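Local coordinates for lipoxygenase (Cyanothece sp., PDB 5EK8), which probably inserts molecular oxygen into polyunsaturated fatty acids at a non-heme iron, acting as a 9R-lipoxygenase, at residues Asn259-Lys264 and Phe273-Ile278; Trp279-Lys284 and Pro501-Met506; Glu294-Leu299 and Met308-Ser313; Gln441-Ile446 and Glu514-Gly519. All blocks are in the same frame, centred on the assembly; numbering follows the deposited sequence.

Contact 1. Residues Asn259-Lys264 and Phe273-Ile278; sequences NPCLLK and FKMSFI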
loop_
_atom_site.group_PDB
_atom_site.type_symbol
_atom_site.label_atom_id
_atom_site.label_comp_id
_atom_site.label_asym_id
_atom_site.label_seq_id
_atom_site.Cartn_x
_atom_site.Cartn_y
_atom_site.Cartn_z
ATOM N N ASN A 259 12.404 0.789 -9.275
ATOM C CA ASN A 259 12.058 -0.517 -9.811
ATOM C C ASN A 259 13.306 -1.381 -9.822
ATOM O O ASN A 259 14.073 -1.354 -10.781
ATOM C CB ASN A 259 11.479 -0.394 -11.225
ATOM C CG ASN A 259 10.823 -1.681 -11.717
ATOM O OD1 ASN A 259 11.053 -2.765 -11.181
ATOM N ND2 ASN A 259 9.997 -1.558 -12.749
ATOM N N PRO A 260 13.525 -2.141 -8.742
ATOM C CA PRO A 260 14.707 -2.998 -8.703
ATOM C C PRO A 260 14.439 -4.251 -9.515
ATOM O O PRO A 260 13.722 -5.141 -9.057
ATOM C CB PRO A 260 14.880 -3.309 -7.210
ATOM C CG PRO A 260 13.641 -2.753 -6.518
ATOM C CD PRO A 260 12.655 -2.373 -7.582
ATOM N N CYS A 261 15.012 -4.306 -10.711
ATOM C CA CYS A 261 14.688 -5.342 -11.684
ATOM C C CYS A 261 15.136 -6.738 -11.261
ATOM O O CYS A 261 16.295 -6.953 -10.918
ATOM C CB CYS A 261 15.307 -4.988 -13.038
ATOM S SG CYS A 261 14.664 -3.451 -13.771
ATOM N N LEU A 262 14.199 -7.683 -11.280
ATOM C CA LEU A 262 14.531 -9.088 -11.098
ATOM C C LEU A 262 14.928 -9.638 -12.459
ATOM O O LEU A 262 14.075 -10.001 -13.265
ATOM C CB LEU A 262 13.353 -9.866 -10.503
ATOM C CG LEU A 262 13.635 -11.192 -9.792
ATOM C CD1 LEU A 262 12.464 -11.568 -8.901
ATOM C CD2 LEU A 262 13.896 -12.304 -10.781
ATOM N N LEU A 263 16.231 -9.684 -12.711
ATOM C CA LEU A 263 16.749 -9.987 -14.041
ATOM C C LEU A 263 16.534 -11.430 -14.499
ATOM O O LEU A 263 16.328 -12.340 -13.694
ATOM C CB LEU A 263 18.243 -9.663 -14.100
ATOM C CG LEU A 263 18.645 -8.193 -13.972
ATOM C CD1 LEU A 263 20.109 -8.045 -14.319
ATOM C CD2 LEU A 263 17.791 -7.302 -14.860
ATOM N N LYS A 264 16.585 -11.622 -15.811
ATOM C CA LYS A 264 16.563 -12.955 -16.388
ATOM C C LYS A 264 17.980 -13.351 -16.789
ATOM O O LYS A 264 18.693 -12.588 -17.437
ATOM C CB LYS A 264 15.614 -13.017 -17.587
ATOM C CG LYS A 264 14.176 -12.650 -17.241
ATOM C CD LYS A 264 13.187 -13.070 -18.322
ATOM C CE LYS A 264 13.189 -12.116 -19.504
ATOM N NZ LYS A 264 12.081 -12.419 -20.457
ATOM N N PHE A 273 22.582 -11.626 -19.008
ATOM C CA PHE A 273 21.376 -11.230 -18.295
ATOM C C PHE A 273 20.532 -10.337 -19.185
ATOM O O PHE A 273 21.019 -9.817 -20.188
ATOM C CB PHE A 273 21.713 -10.497 -16.992
ATOM C CG PHE A 273 22.247 -11.388 -15.905
ATOM C CD1 PHE A 273 21.423 -11.815 -14.878
ATOM C CD2 PHE A 273 23.572 -11.788 -15.903
ATOM C CE1 PHE A 273 21.911 -12.626 -13.872
ATOM C CE2 PHE A 273 24.065 -12.605 -14.900
ATOM C CZ PHE A 273 23.233 -13.023 -13.883
ATOM N N LYS A 274 19.270 -10.162 -18.817
ATOM C CA LYS A 274 18.387 -9.265 -19.546
ATOM C C LYS A 274 17.148 -8.912 -18.742
ATOM O O LYS A 274 16.806 -9.590 -17.770
ATOM C CB LYS A 274 17.967 -9.876 -20.882
ATOM C CG LYS A 274 16.990 -11.028 -20.753
ATOM C CD LYS A 274 16.465 -11.465 -22.109
ATOM C CE LYS A 274 15.661 -10.372 -22.777
ATOM N NZ LYS A 274 14.962 -10.887 -23.993
ATOM N N MET A 275 16.493 -7.830 -19.148
ATOM C CA MET A 275 15.214 -7.436 -18.578
ATOM C C MET A 275 14.267 -6.995 -19.693
ATOM O O MET A 275 14.643 -6.227 -20.583
ATOM C CB MET A 275 15.393 -6.325 -17.543
ATOM C CG MET A 275 14.115 -5.946 -16.793
ATOM S SD MET A 275 13.690 -7.021 -15.403
ATOM C CE MET A 275 12.805 -8.358 -16.209
ATOM N N SER A 276 13.042 -7.506 -19.646
ATOM C CA SER A 276 12.091 -7.308 -20.725
ATOM C C SER A 276 10.873 -6.531 -20.266
ATOM O O SER A 276 10.256 -6.856 -19.250
ATOM C CB SER A 276 11.643 -8.656 -21.300
ATOM O OG SER A 276 12.747 -9.449 -21.702
ATOM N N PHE A 277 10.526 -5.509 -21.034
ATOM C CA PHE A 277 9.247 -4.849 -20.869
ATOM C C PHE A 277 8.502 -4.869 -22.198
ATOM O O PHE A 277 8.875 -4.170 -23.143
ATOM C CB PHE A 277 9.432 -3.422 -20.356
ATOM C CG PHE A 277 10.024 -3.353 -18.976
ATOM C CD1 PHE A 277 9.349 -3.896 -17.892
ATOM C CD2 PHE A 277 11.253 -2.745 -18.761
ATOM C CE1 PHE A 277 9.888 -3.842 -16.625
ATOM C CE2 PHE A 277 11.799 -2.685 -17.495
ATOM C CZ PHE A 277 11.115 -3.231 -16.423
ATOM N N ILE A 278 7.462 -5.697 -22.258
ATOM C CA ILE A 278 6.645 -5.851 -23.459
ATOM C C ILE A 278 5.187 -5.510 -23.163
ATOM O O ILE A 278 4.599 -6.019 -22.210
ATOM C CB ILE A 278 6.735 -7.283 -24.033
ATOM C CG1 ILE A 278 8.078 -7.497 -24.734
ATOM C CG2 ILE A 278 5.607 -7.536 -25.008
ATOM C CD1 ILE A 278 9.139 -8.099 -23.852
#
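Lys264 crosses Lys274 on one face of the sheet, its CB 4.0 Å from Lys274 CG, above an antiparallel hydrogen-bonded pair (Lys264 N to Lys274 O 2.8 Å, Lys274 N to Lys264 O 2.9 Å). The Lys264 chain bends at chi3 (-78°), and beyond the bend NZ reaches Asn508, Asp510 and, by a weak bond, Ser276 OG, whose stronger partner is Glu294. The two lysine NZ atoms come within 4.8 Å of each other, a like-charge approach probably relieved by Asp510, which salt-bridges both; Lys274 NZ also meets Glu294. An alanine in place of Lys264 would probably leave Asp510 with one cation fewer and Asn508 without this donor. In Met275, chi2 (82°) turns SD onto Cys261 CB, 3.5 Å away, and chi3 lays CE against Leu262 O. Leu263 lies between Met275 and Phe273 of the facing strand: CD2 packs on Met275 CB at 3.7 Å, while CB meets the edge of the Phe273 ring at CD1, 3.9 Å away. Asn259 and Phe277 meet tip to tip, Asn259 ND2 bonding Ala350 and Asp353. Lys264 begins strand 264-266, antiparallel to strand 272-277 in a six-stranded sheet packed on helix 337-377, which carries the iron ligands His359 and His364.

Contact 2. Residues Trp279-Lys284 and Pro501-Met506; sequences WDNYEK and PIEGIM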
loop_
_atom_site.group_PDB
_atom_site.type_symbol
_atom_site.label_atom_id
_atom_site.label_comp_id
_atom_site.label_asym_id
_atom_site.label_seq_id
_atom_site.Cartn_x
_atom_site.Cartn_y
_atom_site.Cartn_z
ATOM N N TRP A 279 4.610 -4.651 -23.995
ATOM C CA TRP A 279 3.294 -4.085 -23.724
ATOM C C TRP A 279 2.248 -4.533 -24.738
ATOM O O TRP A 279 1.183 -3.921 -24.849
ATOM C CB TRP A 279 3.380 -2.554 -23.701
ATOM C CG TRP A 279 4.548 -2.050 -22.911
ATOM C CD1 TRP A 279 5.820 -1.837 -23.368
ATOM C CD2 TRP A 279 4.559 -1.706 -21.521
ATOM N NE1 TRP A 279 6.621 -1.381 -22.346
ATOM C CE2 TRP A 279 5.870 -1.292 -21.203
ATOM C CE3 TRP A 279 3.588 -1.708 -20.514
ATOM C CZ2 TRP A 279 6.233 -0.883 -19.921
ATOM C CZ3 TRP A 279 3.953 -1.304 -19.239
ATOM C CH2 TRP A 279 5.263 -0.894 -18.957
ATOM N N ASP A 280 2.545 -5.606 -25.467
ATOM C CA ASP A 280 1.636 -6.111 -26.499
ATOM C C ASP A 280 0.240 -6.415 -25.952
ATOM O O ASP A 280 -0.748 -6.401 -26.692
ATOM C CB ASP A 280 2.214 -7.365 -27.156
ATOM C CG ASP A 280 3.505 -7.093 -27.895
ATOM O OD1 ASP A 280 4.305 -8.036 -28.068
ATOM O OD2 ASP A 280 3.724 -5.931 -28.295
ATOM N N ASN A 281 0.172 -6.663 -24.646
ATOM C CA ASN A 281 -1.071 -7.015 -23.967
ATOM C C ASN A 281 -1.994 -5.836 -23.643
ATOM O O ASN A 281 -3.139 -6.033 -23.236
ATOM C CB ASN A 281 -0.742 -7.741 -22.665
ATOM C CG ASN A 281 -1.413 -9.084 -22.562
ATOM O OD1 ASN A 281 -1.673 -9.746 -23.568
ATOM N ND2 ASN A 281 -1.703 -9.498 -21.337
ATOM N N TYR A 282 -1.499 -4.613 -23.813
ATOM C CA TYR A 282 -2.176 -3.451 -23.235
ATOM C C TYR A 282 -2.564 -2.367 -24.234
ATOM O O TYR A 282 -1.941 -2.207 -25.286
ATOM C CB TYR A 282 -1.295 -2.856 -22.139
ATOM C CG TYR A 282 -0.767 -3.924 -21.216
ATOM C CD1 TYR A 282 -1.614 -4.578 -20.331
ATOM C CD2 TYR A 282 0.569 -4.304 -21.247
ATOM C CE1 TYR A 282 -1.149 -5.572 -19.492
ATOM C CE2 TYR A 282 1.050 -5.298 -20.403
ATOM C CZ TYR A 282 0.182 -5.930 -19.530
ATOM O OH TYR A 282 0.645 -6.919 -18.692
ATOM N N GLU A 283 -3.616 -1.634 -23.888
ATOM C CA GLU A 283 -4.126 -0.565 -24.731
ATOM C C GLU A 283 -3.331 0.731 -24.548
ATOM O O GLU A 283 -3.276 1.291 -23.453
ATOM C CB GLU A 283 -5.605 -0.323 -24.434
ATOM C CG GLU A 283 -6.296 0.575 -25.435
ATOM C CD GLU A 283 -7.701 0.949 -25.011
ATOM O OE1 GLU A 283 -8.071 0.661 -23.852
ATOM O OE2 GLU A 283 -8.435 1.533 -25.836
ATOM N N LYS A 284 -2.712 1.193 -25.629
ATOM C CA LYS A 284 -1.986 2.455 -25.630
ATOM C C LYS A 284 -2.973 3.609 -25.696
ATOM O O LYS A 284 -3.997 3.502 -26.373
ATOM C CB LYS A 284 -1.014 2.521 -26.814
ATOM C CG LYS A 284 -0.048 3.686 -26.756
ATOM C CD LYS A 284 0.995 3.622 -27.859
ATOM C CE LYS A 284 0.397 3.959 -29.208
ATOM N NZ LYS A 284 -0.192 5.319 -29.242
ATOM N N PRO A 501 -2.634 -17.820 -13.792
ATOM C CA PRO A 501 -1.199 -17.926 -14.062
ATOM C C PRO A 501 -0.706 -16.718 -14.832
ATOM O O PRO A 501 -1.423 -16.233 -15.711
ATOM C CB PRO A 501 -1.097 -19.203 -14.892
ATOM C CG PRO A 501 -2.204 -20.046 -14.375
ATOM C CD PRO A 501 -3.338 -19.077 -14.104
ATOM N N ILE A 502 0.488 -16.241 -14.485
ATOM C CA ILE A 502 0.977 -14.955 -14.958
ATOM C C ILE A 502 0.908 -14.810 -16.474
ATOM O O ILE A 502 1.129 -15.761 -17.224
ATOM C CB ILE A 502 2.433 -14.695 -14.477
ATOM C CG1 ILE A 502 2.761 -13.202 -14.553
ATOM C CG2 ILE A 502 3.444 -15.528 -15.253
ATOM C CD1 ILE A 502 1.764 -12.325 -13.832
ATOM N N GLU A 503 0.546 -13.607 -16.904
ATOM C CA GLU A 503 0.530 -13.242 -18.311
ATOM C C GLU A 503 0.801 -11.747 -18.428
ATOM O O GLU A 503 0.698 -11.010 -17.448
ATOM C CB GLU A 503 -0.807 -13.612 -18.961
ATOM C CG GLU A 503 -2.034 -13.031 -18.276
ATOM C CD GLU A 503 -3.335 -13.459 -18.947
ATOM O OE1 GLU A 503 -3.945 -12.623 -19.648
ATOM O OE2 GLU A 503 -3.743 -14.631 -18.773
ATOM N N GLY A 504 1.161 -11.305 -19.626
ATOM C CA GLY A 504 1.443 -9.902 -19.852
ATOM C C GLY A 504 2.914 -9.573 -19.705
ATOM O O GLY A 504 3.780 -10.370 -20.065
ATOM N N ILE A 505 3.190 -8.394 -19.156
ATOM C CA ILE A 505 4.543 -7.850 -19.113
ATOM C C ILE A 505 5.483 -8.628 -18.183
ATOM O O ILE A 505 6.695 -8.657 -18.404
ATOM C CB ILE A 505 4.523 -6.353 -18.690
ATOM C CG1 ILE A 505 5.904 -5.720 -18.887
ATOM C CG2 ILE A 505 4.022 -6.180 -17.253
ATOM C CD1 ILE A 505 5.912 -4.237 -18.714
ATOM N N MET A 506 4.930 -9.272 -17.159
ATOM C CA MET A 506 5.759 -9.975 -16.180
ATOM C C MET A 506 5.881 -11.466 -16.477
ATOM O O MET A 506 6.400 -12.229 -15.659
ATOM C CB MET A 506 5.213 -9.771 -14.762
ATOM C CG MET A 506 5.288 -8.332 -14.271
ATOM S SD MET A 506 6.851 -7.534 -14.685
ATOM C CE MET A 506 8.011 -8.547 -13.771
#
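Ile505 lays its CD1 over one face of the Trp279 indole, 3.5 Å from the centroid of the six-membered ring and 13° off its normal, a CH-pi contact. CG1 is anti to the backbone N (chi1 -170°), and an extended chi2 (171°) carries CD1 on over the ring. The two side chains lie side by side, pointing the same way. Phe352 and Met427 also touch the indole, so an alanine at Trp279 would probably open a gap toward helices 337-377 and 421-432 and leave Ile505 CD1 without its aromatic surface. A type I beta turn from Trp279 to Tyr282 sets the Tyr282 ring against Gly504 and Ile505. Tyr282 crosses Ile505 at about a right angle, its CE2 4.0 Å from Ile505 CB. Asn281 ND2 approaches Gly504 CA to 3.5 Å. Ile505 N points to Tyr282 OH, though the hydroxyl is placed less surely and the bond is correspondingly doubtful. No salt bridge joins the two segments, so their fit probably depends largely on nonpolar contacts of Ile505 with the two rings.

Contact 3. Residues Glu294-Leu299 and Met308-Ser313; sequences EAYFVL and MITIQS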
loop_
_atom_site.group_PDB
_atom_site.type_symbol
_atom_site.label_atom_id
_atom_site.label_comp_id
_atom_site.label_asym_id
_atom_site.label_seq_id
_atom_site.Cartn_x
_atom_site.Cartn_y
_atom_site.Cartn_z
ATOM N N GLU A 294 14.010 -4.120 -24.311
ATOM C CA GLU A 294 14.710 -5.196 -23.635
ATOM C C GLU A 294 16.169 -4.816 -23.452
ATOM O O GLU A 294 16.860 -4.493 -24.417
ATOM C CB GLU A 294 14.570 -6.502 -24.419
ATOM C CG GLU A 294 13.119 -6.899 -24.660
ATOM C CD GLU A 294 12.965 -8.311 -25.191
ATOM O OE1 GLU A 294 12.956 -8.483 -26.433
ATOM O OE2 GLU A 294 12.846 -9.244 -24.364
ATOM N N ALA A 295 16.633 -4.833 -22.208
ATOM C CA ALA A 295 18.015 -4.460 -21.926
ATOM C C ALA A 295 18.831 -5.693 -21.599
ATOM O O ALA A 295 18.431 -6.504 -20.782
ATOM C CB ALA A 295 18.088 -3.458 -20.785
ATOM N N TYR A 296 19.976 -5.823 -22.247
ATOM C CA TYR A 296 20.850 -6.963 -22.054
ATOM C C TYR A 296 22.091 -6.521 -21.298
ATOM O O TYR A 296 22.627 -5.436 -21.540
ATOM C CB TYR A 296 21.227 -7.586 -23.397
ATOM C CG TYR A 296 20.046 -8.110 -24.179
ATOM C CD1 TYR A 296 19.782 -9.474 -24.243
ATOM C CD2 TYR A 296 19.190 -7.245 -24.851
ATOM C CE1 TYR A 296 18.704 -9.962 -24.957
ATOM C CE2 TYR A 296 18.107 -7.719 -25.563
ATOM C CZ TYR A 296 17.867 -9.082 -25.618
ATOM O OH TYR A 296 16.784 -9.557 -26.332
ATOM N N PHE A 297 22.540 -7.363 -20.375
ATOM C CA PHE A 297 23.710 -7.064 -19.560
ATOM C C PHE A 297 24.636 -8.268 -19.538
ATOM O O PHE A 297 24.205 -9.386 -19.779
ATOM C CB PHE A 297 23.304 -6.687 -18.133
ATOM C CG PHE A 297 22.214 -5.655 -18.063
ATOM C CD1 PHE A 297 22.523 -4.308 -17.945
ATOM C CD2 PHE A 297 20.880 -6.030 -18.116
ATOM C CE1 PHE A 297 21.522 -3.356 -17.877
ATOM C CE2 PHE A 297 19.874 -5.081 -18.051
ATOM C CZ PHE A 297 20.197 -3.742 -17.929
ATOM N N VAL A 298 25.912 -8.037 -19.269
ATOM C CA VAL A 298 26.842 -9.139 -19.087
ATOM C C VAL A 298 27.489 -9.004 -17.710
ATOM O O VAL A 298 27.643 -7.896 -17.192
ATOM C CB VAL A 298 27.920 -9.177 -20.198
ATOM C CG1 VAL A 298 28.878 -7.972 -20.077
ATOM C CG2 VAL A 298 28.680 -10.501 -20.168
ATOM N N LEU A 299 27.836 -10.133 -17.107
ATOM C CA LEU A 299 28.485 -10.133 -15.804
ATOM C C LEU A 299 29.962 -10.464 -15.961
ATOM O O LEU A 299 30.323 -11.571 -16.364
ATOM C CB LEU A 299 27.810 -11.130 -14.866
ATOM C CG LEU A 299 28.370 -11.220 -13.445
ATOM C CD1 LEU A 299 28.023 -9.974 -12.646
ATOM C CD2 LEU A 299 27.860 -12.473 -12.752
ATOM N N MET A 308 23.527 -4.408 -24.806
ATOM C CA MET A 308 22.661 -3.744 -25.778
ATOM C C MET A 308 21.277 -3.457 -25.214
ATOM O O MET A 308 20.928 -3.910 -24.133
ATOM C CB MET A 308 22.527 -4.575 -27.059
ATOM C CG MET A 308 21.759 -5.877 -26.904
ATOM S SD MET A 308 21.491 -6.689 -28.498
ATOM C CE MET A 308 23.175 -6.947 -29.059
ATOM N N ILE A 309 20.507 -2.672 -25.954
ATOM C CA ILE A 309 19.121 -2.387 -25.633
ATOM C C ILE A 309 18.374 -2.438 -26.944
ATOM O O ILE A 309 18.737 -1.755 -27.903
ATOM C CB ILE A 309 18.917 -0.998 -24.966
ATOM C CG1 ILE A 309 19.647 -0.907 -23.624
ATOM C CG2 ILE A 309 17.432 -0.697 -24.771
ATOM C CD1 ILE A 309 19.525 0.442 -22.971
ATOM N N THR A 310 17.348 -3.275 -26.998
ATOM C CA THR A 310 16.519 -3.352 -28.181
ATOM C C THR A 310 15.207 -2.634 -27.916
ATOM O O THR A 310 14.654 -2.695 -26.807
ATOM C CB THR A 310 16.254 -4.803 -28.600
ATOM O OG1 THR A 310 15.287 -5.392 -27.718
ATOM C CG2 THR A 310 17.544 -5.599 -28.559
ATOM N N ILE A 311 14.727 -1.937 -28.938
ATOM C CA ILE A 311 13.492 -1.179 -28.819
ATOM C C ILE A 311 12.558 -1.477 -29.987
ATOM O O ILE A 311 12.915 -1.295 -31.151
ATOM C CB ILE A 311 13.758 0.341 -28.760
ATOM C CG1 ILE A 311 14.615 0.699 -27.544
ATOM C CG2 ILE A 311 12.444 1.106 -28.718
ATOM C CD1 ILE A 311 14.975 2.179 -27.464
ATOM N N GLN A 312 11.357 -1.941 -29.670
ATOM C CA GLN A 312 10.362 -2.185 -30.701
ATOM C C GLN A 312 9.086 -1.418 -30.372
ATOM O O GLN A 312 8.410 -1.720 -29.394
ATOM C CB GLN A 312 10.086 -3.681 -30.838
ATOM C CG GLN A 312 9.267 -4.024 -32.051
ATOM C CD GLN A 312 9.114 -5.506 -32.250
ATOM O OE1 GLN A 312 9.067 -5.975 -33.381
ATOM N NE2 GLN A 312 9.040 -6.259 -31.153
ATOM N N SER A 313 8.760 -0.425 -31.190
ATOM C CA SER A 313 7.723 0.532 -30.819
ATOM C C SER A 313 6.404 0.336 -31.560
ATOM O O SER A 313 6.372 -0.098 -32.712
ATOM C CB SER A 313 8.229 1.960 -31.049
ATOM O OG SER A 313 9.436 2.188 -30.345
#
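Tyr296 and Met308 lie side by side at the more open end of this pairing, both partly exposed, while Glu294 and Thr310 beyond them are buried. Met308 has CG between its backbone N and carbonyl carbon (chi1 68°), and that CG rests 3.6 Å from Tyr296 CD2. Its SD approaches the ring obliquely, 4.8 Å from the centroid, a Met-aromatic contact. At the buried end Thr310 CG2 reaches Tyr296 CE2 at 3.7 Å, and Thr310 OG1 packs 3.6 Å from Glu294 CB; the carboxylate itself turns to Lys274, Ser276 and Arg328. The strands form an antiparallel beta hairpin, their axes at 167°. Backbone bonds run from Glu294 N to Thr310 O and from Thr310 N to Glu294 O, both 2.9 Å, and Tyr296 N adds a third to Met308 O. Against the partly exposed Tyr296 and Met308 stands the opposite face, buried under helix 337-377. There Ala295 CB and Ile309 CG1, of a non-hydrogen-bonded pair, touch at 4.1 Å, and both residues meet the helix, Ala295 at Phe346, Ile309 at Trp339 and Lys343.

Contact 4. Residues Gln441-Ile446 and Glu514-Gly519; sequences QPRQPI and EWYDTG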
loop_
_atom_site.group_PDB
_atom_site.type_symbol
_atom_site.label_atom_id
_atom_site.label_comp_id
_atom_site.label_asym_id
_atom_site.label_seq_id
_atom_site.Cartn_x
_atom_site.Cartn_y
_atom_site.Cartn_z
ATOM N N GLN A 441 10.202 -15.692 -0.772
ATOM C CA GLN A 441 11.450 -15.229 -0.170
ATOM C C GLN A 441 12.149 -14.242 -1.108
ATOM O O GLN A 441 12.027 -14.354 -2.329
ATOM C CB GLN A 441 12.365 -16.410 0.156
ATOM C CG GLN A 441 12.720 -17.263 -1.041
ATOM C CD GLN A 441 13.592 -18.444 -0.678
ATOM O OE1 GLN A 441 14.008 -18.592 0.471
ATOM N NE2 GLN A 441 13.873 -19.297 -1.660
ATOM N N PRO A 442 12.870 -13.259 -0.540
ATOM C CA PRO A 442 13.530 -12.227 -1.348
ATOM C C PRO A 442 14.598 -12.787 -2.283
ATOM O O PRO A 442 15.211 -13.813 -1.980
ATOM C CB PRO A 442 14.164 -11.307 -0.298
ATOM C CG PRO A 442 13.405 -11.565 0.955
ATOM C CD PRO A 442 13.041 -13.018 0.902
ATOM N N ARG A 443 14.806 -12.108 -3.408
ATOM C CA ARG A 443 15.827 -12.488 -4.383
ATOM C C ARG A 443 17.220 -12.535 -3.761
ATOM O O ARG A 443 17.462 -11.924 -2.721
ATOM C CB ARG A 443 15.821 -11.511 -5.560
ATOM C CG ARG A 443 16.261 -10.099 -5.179
ATOM C CD ARG A 443 15.776 -9.055 -6.181
ATOM N NE ARG A 443 14.320 -8.924 -6.179
ATOM C CZ ARG A 443 13.645 -8.050 -6.922
ATOM N NH1 ARG A 443 14.292 -7.222 -7.731
ATOM N NH2 ARG A 443 12.321 -7.999 -6.852
ATOM N N GLN A 444 18.135 -13.258 -4.398
ATOM C CA GLN A 444 19.519 -13.313 -3.939
ATOM C C GLN A 444 20.405 -12.362 -4.747
ATOM O O GLN A 444 20.118 -12.083 -5.914
ATOM C CB GLN A 444 20.052 -14.744 -4.022
ATOM C CG GLN A 444 19.398 -15.695 -3.037
ATOM C CD GLN A 444 19.521 -15.218 -1.602
ATOM O OE1 GLN A 444 20.546 -14.665 -1.203
ATOM N NE2 GLN A 444 18.468 -15.423 -0.819
ATOM N N PRO A 445 21.481 -11.851 -4.121
ATOM C CA PRO A 445 22.369 -10.878 -4.765
ATOM C C PRO A 445 23.099 -11.438 -5.979
ATOM O O PRO A 445 23.824 -12.422 -5.851
ATOM C CB PRO A 445 23.364 -10.522 -3.655
ATOM C CG PRO A 445 22.669 -10.873 -2.388
ATOM C CD PRO A 445 21.862 -12.083 -2.717
ATOM N N ILE A 446 22.904 -10.814 -7.136
ATOM C CA ILE A 446 23.667 -11.160 -8.326
ATOM C C ILE A 446 25.147 -10.840 -8.137
ATOM O O ILE A 446 26.012 -11.629 -8.512
ATOM C CB ILE A 446 23.160 -10.409 -9.569
ATOM C CG1 ILE A 446 21.653 -10.591 -9.742
ATOM C CG2 ILE A 446 23.910 -10.868 -10.811
ATOM C CD1 ILE A 446 21.127 -9.997 -11.027
ATOM N N GLU A 514 15.732 -17.491 -18.231
ATOM C CA GLU A 514 14.848 -17.795 -17.116
ATOM C C GLU A 514 15.067 -16.769 -16.013
ATOM O O GLU A 514 16.118 -16.155 -15.955
ATOM C CB GLU A 514 15.104 -19.207 -16.588
ATOM C CG GLU A 514 13.870 -19.854 -15.997
ATOM C CD GLU A 514 12.702 -19.842 -16.968
ATOM O OE1 GLU A 514 12.748 -20.605 -17.960
ATOM O OE2 GLU A 514 11.751 -19.056 -16.744
ATOM N N TRP A 515 14.083 -16.569 -15.146
ATOM C CA TRP A 515 14.288 -15.689 -14.002
ATOM C C TRP A 515 15.452 -16.216 -13.161
ATOM O O TRP A 515 15.469 -17.386 -12.784
ATOM C CB TRP A 515 13.018 -15.579 -13.163
ATOM C CG TRP A 515 11.825 -15.081 -13.931
ATOM C CD1 TRP A 515 10.763 -15.820 -14.360
ATOM C CD2 TRP A 515 11.576 -13.735 -14.361
ATOM N NE1 TRP A 515 9.867 -15.020 -15.026
ATOM C CE2 TRP A 515 10.344 -13.738 -15.046
ATOM C CE3 TRP A 515 12.273 -12.531 -14.234
ATOM C CZ2 TRP A 515 9.793 -12.583 -15.597
ATOM C CZ3 TRP A 515 11.726 -11.387 -14.785
ATOM C CH2 TRP A 515 10.498 -11.420 -15.455
ATOM N N TYR A 516 16.427 -15.360 -12.886
ATOM C CA TYR A 516 17.647 -15.795 -12.218
ATOM C C TYR A 516 17.371 -16.263 -10.793
ATOM O O TYR A 516 18.129 -17.055 -10.237
ATOM C CB TYR A 516 18.684 -14.665 -12.213
ATOM C CG TYR A 516 18.597 -13.743 -11.012
ATOM C CD1 TYR A 516 19.445 -13.905 -9.927
ATOM C CD2 TYR A 516 17.663 -12.718 -10.964
ATOM C CE1 TYR A 516 19.366 -13.071 -8.827
ATOM C CE2 TYR A 516 17.578 -11.879 -9.870
ATOM C CZ TYR A 516 18.433 -12.059 -8.805
ATOM O OH TYR A 516 18.354 -11.230 -7.710
ATOM N N ASP A 517 16.293 -15.756 -10.204
ATOM C CA ASP A 517 15.890 -16.132 -8.851
ATOM C C ASP A 517 14.375 -16.303 -8.824
ATOM O O ASP A 517 13.649 -15.472 -9.366
ATOM C CB ASP A 517 16.341 -15.073 -7.836
ATOM C CG ASP A 517 16.248 -15.557 -6.398
ATOM O OD1 ASP A 517 15.143 -15.503 -5.815
ATOM O OD2 ASP A 517 17.288 -15.979 -5.846
ATOM N N THR A 518 13.891 -17.371 -8.201
ATOM C CA THR A 518 12.464 -17.682 -8.269
ATOM C C THR A 518 11.732 -17.557 -6.938
ATOM O O THR A 518 10.530 -17.809 -6.865
ATOM C CB THR A 518 12.228 -19.109 -8.813
ATOM O OG1 THR A 518 13.101 -20.031 -8.146
ATOM C CG2 THR A 518 12.491 -19.158 -10.309
ATOM N N GLY A 519 12.456 -17.164 -5.895
ATOM C CA GLY A 519 11.896 -17.079 -4.558
ATOM C C GLY A 519 10.732 -16.115 -4.386
ATOM O O GLY A 519 9.878 -16.322 -3.530
#
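Tyr516 stands with its ring between Ile446 CD1, over the centre of one face and 4.0 Å above the plane, and the CB of the next residue, Asp517, over the opposite face. The isoleucine side chain crosses the ring, its CG1 coming within 3.5 Å of Tyr516 CE1. Gln444 O sits at the ring's edge, in plane, and accepts a hydrogen bond from Tyr516 OH at 2.7 Å. Arg443 crosses the tyrosine at about a right angle, guanidinium and ring planes 82° apart; its CB and CG pack against the hydroxyl while its far end leads off to Glu520 and Pro260. Next along, Asp517 forms an Asx turn, OD1 accepting from Gly519 N at 3.2 Å, with the donor above the carboxylate plane. CG anti to the backbone N (chi1 -166°) sends the carboxylate across to Gln444, whose backbone N gives a weak bond to Asp517 OD2 at 3.2 Å. Beyond this turn, Gln441 N bonds Gly519 O at 2.8 Å from well above the carbonyl plane, and Lys523 is a second donor to that oxygen.

From the N terminus, contact 1 comes first, closing the short loop between residues 259-264 and strand 272-277. Residues 279-284, in the loop after that strand, meet 501-506, in the loop after helix 482-495, more than two hundred residues later; contact 3, the hairpin of strands 291-300 and 303-313, is nested inside this long loop. Contact 4 opens at 441-446, still within it, and closes at 514-519, so contacts 2 and 4 cross; Met506 packs on Trp515. Contacts 1, 3 and 4 all reach one antiparallel sheet, with strand 272-277 beside 291-300 and strand 513-515 at an edge. Contact 1 touches the other three: Phe277 meets Ile505, Lys274 meets Glu294, and Leu263 O meets Tyr516 N.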